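Probable enoyl-CoA hydratase/isomerase (PDB 5YLO) is probably a Delta3,Delta2-enoyl-CoA isomerase of the crotonase family, with a likely role in the metabolism of unsaturated fatty acids. Local coordinates at residues W150-P153 with R154-S158; T9-A13 with G14-L18. One frame throughout, in Å; residues are numbered along the deposited sequence.

Contact 1. Residues W150-P153 with R154-S158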
# COMPACT_ATOMS: atom_id res chain seq x y z
N TRP A 150 -6.20 10.25 -5.52
CA TRP A 150 -6.74 9.34 -4.52
C TRP A 150 -6.50 7.88 -4.90
O TRP A 150 -6.09 7.08 -4.05
CB TRP A 150 -8.24 9.58 -4.33
CG TRP A 150 -8.82 8.91 -3.12
CD1 TRP A 150 -8.95 9.45 -1.87
CD2 TRP A 150 -9.34 7.58 -3.04
NE1 TRP A 150 -9.52 8.53 -1.02
CE2 TRP A 150 -9.77 7.37 -1.71
CE3 TRP A 150 -9.48 6.54 -3.96
CZ2 TRP A 150 -10.33 6.17 -1.29
CZ3 TRP A 150 -10.04 5.35 -3.54
CH2 TRP A 150 -10.46 5.17 -2.22
N HIS A 151 -6.71 7.53 -6.17
CA HIS A 151 -6.55 6.15 -6.61
C HIS A 151 -5.08 5.77 -6.77
O HIS A 151 -4.64 4.75 -6.24
CB HIS A 151 -7.29 5.94 -7.94
CG HIS A 151 -8.77 5.82 -7.80
ND1 HIS A 151 -9.38 4.75 -7.19
CD2 HIS A 151 -9.77 6.65 -8.19
CE1 HIS A 151 -10.69 4.91 -7.21
NE2 HIS A 151 -10.95 6.06 -7.81
N LEU A 152 -4.32 6.59 -7.50
CA LEU A 152 -2.98 6.18 -7.93
C LEU A 152 -2.05 5.85 -6.77
O LEU A 152 -1.36 4.81 -6.85
CB LEU A 152 -2.38 7.26 -8.83
CG LEU A 152 -3.04 7.43 -10.20
CD1 LEU A 152 -2.32 8.49 -11.02
CD2 LEU A 152 -3.06 6.09 -10.94
N PRO A 153 -1.95 6.64 -5.70
CA PRO A 153 -1.05 6.24 -4.60
C PRO A 153 -1.48 4.95 -3.92
O PRO A 153 -0.63 4.21 -3.41
CB PRO A 153 -1.11 7.44 -3.64
CG PRO A 153 -2.42 8.09 -3.94
CD PRO A 153 -2.59 7.94 -5.42
N ARG A 154 -2.78 4.65 -3.90
CA ARG A 154 -3.26 3.44 -3.26
C ARG A 154 -2.95 2.20 -4.08
O ARG A 154 -2.71 1.12 -3.52
CB ARG A 154 -4.76 3.55 -2.99
CG ARG A 154 -5.11 4.51 -1.87
CD ARG A 154 -6.61 4.76 -1.78
NE ARG A 154 -6.96 5.37 -0.51
CZ ARG A 154 -6.89 6.67 -0.25
NH1 ARG A 154 -6.49 7.52 -1.19
NH2 ARG A 154 -7.22 7.13 0.95
N LEU A 155 -2.93 2.32 -5.41
CA LEU A 155 -2.63 1.19 -6.28
C LEU A 155 -1.14 1.06 -6.59
O LEU A 155 -0.65 -0.07 -6.76
CB LEU A 155 -3.41 1.31 -7.59
CG LEU A 155 -4.93 1.34 -7.51
CD1 LEU A 155 -5.52 1.82 -8.82
CD2 LEU A 155 -5.47 -0.04 -7.16
N LEU A 156 -0.42 2.17 -6.67
CA LEU A 156 0.94 2.19 -7.18
C LEU A 156 2.00 2.56 -6.15
O LEU A 156 3.19 2.40 -6.43
CB LEU A 156 1.06 3.17 -8.35
CG LEU A 156 0.59 2.83 -9.77
CD1 LEU A 156 -0.46 1.73 -9.82
CD2 LEU A 156 0.09 4.11 -10.46
N GLY A 157 1.61 3.03 -4.97
CA GLY A 157 2.55 3.67 -4.07
C GLY A 157 2.78 5.13 -4.44
O GLY A 157 2.52 5.57 -5.56
N SER A 158 3.29 5.89 -3.46
CA SER A 158 3.39 7.33 -3.63
C SER A 158 4.30 7.70 -4.80
O SER A 158 3.91 8.47 -5.68
CB SER A 158 3.89 7.98 -2.33
OG SER A 158 2.92 7.87 -1.30

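Contact 2. Residues T9-A13 with G14-L18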
# COMPACT_ATOMS: atom_id res chain seq x y z
N THR A 9 -25.60 -0.64 -24.06
CA THR A 9 -25.79 -1.52 -22.92
C THR A 9 -26.35 -2.85 -23.38
O THR A 9 -27.31 -2.89 -24.16
CB THR A 9 -26.74 -0.88 -21.90
OG1 THR A 9 -26.18 0.36 -21.43
CG2 THR A 9 -26.95 -1.82 -20.73
N ARG A 10 -25.76 -3.94 -22.90
CA ARG A 10 -26.27 -5.28 -23.16
C ARG A 10 -26.04 -6.13 -21.92
O ARG A 10 -25.01 -6.00 -21.25
CB ARG A 10 -25.62 -5.90 -24.41
CG ARG A 10 -24.22 -6.46 -24.20
CD ARG A 10 -23.34 -6.27 -25.43
NE ARG A 10 -22.15 -7.12 -25.37
CZ ARG A 10 -21.00 -6.84 -25.98
NH1 ARG A 10 -20.87 -5.73 -26.70
NH2 ARG A 10 -19.97 -7.68 -25.87
N VAL A 11 -27.01 -6.99 -21.61
CA VAL A 11 -26.96 -7.84 -20.42
C VAL A 11 -27.10 -9.28 -20.88
O VAL A 11 -28.14 -9.68 -21.40
CB VAL A 11 -28.06 -7.48 -19.41
CG1 VAL A 11 -27.99 -8.42 -18.21
CG2 VAL A 11 -27.92 -6.03 -18.96
N GLU A 12 -26.04 -10.07 -20.67
CA GLU A 12 -25.99 -11.46 -21.11
C GLU A 12 -25.54 -12.33 -19.94
O GLU A 12 -24.44 -12.15 -19.42
CB GLU A 12 -25.03 -11.64 -22.29
CG GLU A 12 -25.21 -10.64 -23.42
CD GLU A 12 -24.05 -10.68 -24.40
OE1 GLU A 12 -23.85 -9.68 -25.12
OE2 GLU A 12 -23.34 -11.71 -24.45
N ALA A 13 -26.39 -13.28 -19.54
CA ALA A 13 -26.04 -14.31 -18.56
C ALA A 13 -25.57 -13.70 -17.24
O ALA A 13 -24.60 -14.16 -16.63
CB ALA A 13 -24.97 -15.26 -19.12
N GLY A 14 -26.27 -12.66 -16.79
CA GLY A 14 -25.93 -12.02 -15.54
C GLY A 14 -24.79 -11.03 -15.61
O GLY A 14 -24.36 -10.53 -14.56
N ILE A 15 -24.28 -10.73 -16.80
CA ILE A 15 -23.20 -9.77 -16.99
C ILE A 15 -23.76 -8.59 -17.77
O ILE A 15 -24.23 -8.75 -18.90
CB ILE A 15 -22.00 -10.39 -17.73
CG1 ILE A 15 -21.51 -11.64 -17.00
CG2 ILE A 15 -20.88 -9.38 -17.86
CD1 ILE A 15 -20.39 -12.37 -17.73
N ALA A 16 -23.72 -7.41 -17.16
CA ALA A 16 -24.15 -6.17 -17.80
C ALA A 16 -22.94 -5.49 -18.43
O ALA A 16 -22.01 -5.09 -17.73
CB ALA A 16 -24.83 -5.24 -16.80
N TRP A 17 -22.96 -5.37 -19.76
CA TRP A 17 -21.88 -4.73 -20.50
C TRP A 17 -22.25 -3.28 -20.75
O TRP A 17 -23.24 -2.99 -21.44
CB TRP A 17 -21.62 -5.46 -21.82
CG TRP A 17 -21.20 -6.89 -21.65
CD1 TRP A 17 -21.99 -7.93 -21.24
CD2 TRP A 17 -19.91 -7.45 -21.92
NE1 TRP A 17 -21.26 -9.10 -21.22
CE2 TRP A 17 -19.98 -8.83 -21.64
CE3 TRP A 17 -18.70 -6.92 -22.37
CZ2 TRP A 17 -18.89 -9.68 -21.78
CZ3 TRP A 17 -17.62 -7.77 -22.52
CH2 TRP A 17 -17.72 -9.14 -22.23
N LEU A 18 -21.46 -2.36 -20.20
CA LEU A 18 -21.65 -0.93 -20.39
C LEU A 18 -20.46 -0.42 -21.19
O LEU A 18 -19.34 -0.33 -20.66
CB LEU A 18 -21.77 -0.20 -19.06
CG LEU A 18 -22.68 -0.86 -18.02
CD1 LEU A 18 -22.79 -0.00 -16.77
CD2 LEU A 18 -24.06 -1.13 -18.60

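Contact 1. Residues W150-P153 with R154-S158
R154 reaches back one helical turn and lays its guanidinium on the indole of W150, the two planes only 14° apart. CZ of R154 stands 3.5 Å from the centroid of the five-membered ring of W150, over its face, which is cation-pi geometry. Farther back along the arginine, CD rests 3.8 Å above the centroid of the six-membered ring of W150 in a CH-pi contact, so the chain, extended from CG to NE, crosses the indole obliquely. W150 turns its ring anti to the backbone N (chi1 -167°), beside its own carbonyl. There NH1 of R154 bonds W150 O at 2.9 Å with an N-H...O angle of 159°, the oxygen lying at the edge of the guanidinium; this bond and the stack together fix the rotation of the group. Further N-H groups reach a second subunit: W150 NE1 donates to R223 O and R154 NH2 to G220 O of that chain.

P153 lacks an amide hydrogen, which kinks the helix, but bonds resume from L155 N to H151 O at 3.1 Å and from L156 N to L152 O at 2.8 Å, both nearly along the C=O axis. CD2 of L152 and CD2 of L156, side by side, meet at 3.8 Å. The C-terminal end is looser: G157, with positive phi, sends its N to P153 O at 3.0 Å from above the carbonyl plane, and S158 OG hydrogen-bonds a glycerol, probably from the crystallisation liquor.

H151, L152 and L155 pack on helix 114-120, whereas L152 and P153 also touch helix 158-166, which starts immediately after G157.

Contact 2. Residues T9-A13 with G14-L18
One face of the W17 indole carries the guanidinium of R10, while the backbone O of R10 lies at the ring's edge, in its plane and 3.6 Å from W17 CD1. The stack is shallow and offset: the planes meet at 20°, NH2 of R10 sits 3.8 Å above the indole plane toward its rim, and R10 CZ is 4.6 Å from the centroid of the five-membered ring of W17. R10 places CG between its backbone N and carbonyl carbon (chi1 78°), and a bend at chi2 brings the chain across W17. E12 holds it from the side through a salt bridge, R10 NE to E12 OE1 at 3.1 Å, whose hydrogen bond is weak. Both R10 and W17 also touch a crystal neighbour, so their pose may owe something to the lattice.

On the face of T9, V11, A16 and L18, contacts are apolar: T9 CG2 meets L18 CD2 at 3.7 Å, and V11 CG2 meets A16 CB at 3.9 Å. L18 packs against helix 31-46, and on the other face I15 packs against helix 191-204.

R10/W17 and E12/I15 are the hydrogen-bonded pairs; W17 N to R10 O is short at 2.6 Å, and I15 N to E12 O, at 3.0 Å, closes the turn. With A13 and G14 both at positive phi, this is a two-residue beta hairpin with a type I' turn, its strand 7-12 outermost in this chain's main sheet of the crotonase fold and strand 15-20 joined to strand 52-56.

Contact 2 comes first along the chain, in the hairpin of strands 7-12 and 15-20; contact 1 follows more than 130 residues later, at the end of helix 146-156. Their centres are 30 Å apart and their nearest atoms about 16 Å, on opposite sides of the chain's centre, and they share no helix or strand. Both belong to the one enoyl-CoA hydratase/isomerase domain, yet they serve different parts of it. Contact 2 includes the outermost strand, 7-12, of this chain's six-strand sheet and meets no other protein chain of the assembly. Contact 1 lies among helices 114-120 and 158-166, against a second subunit, and so takes part in joining chains of the three-chain assembly.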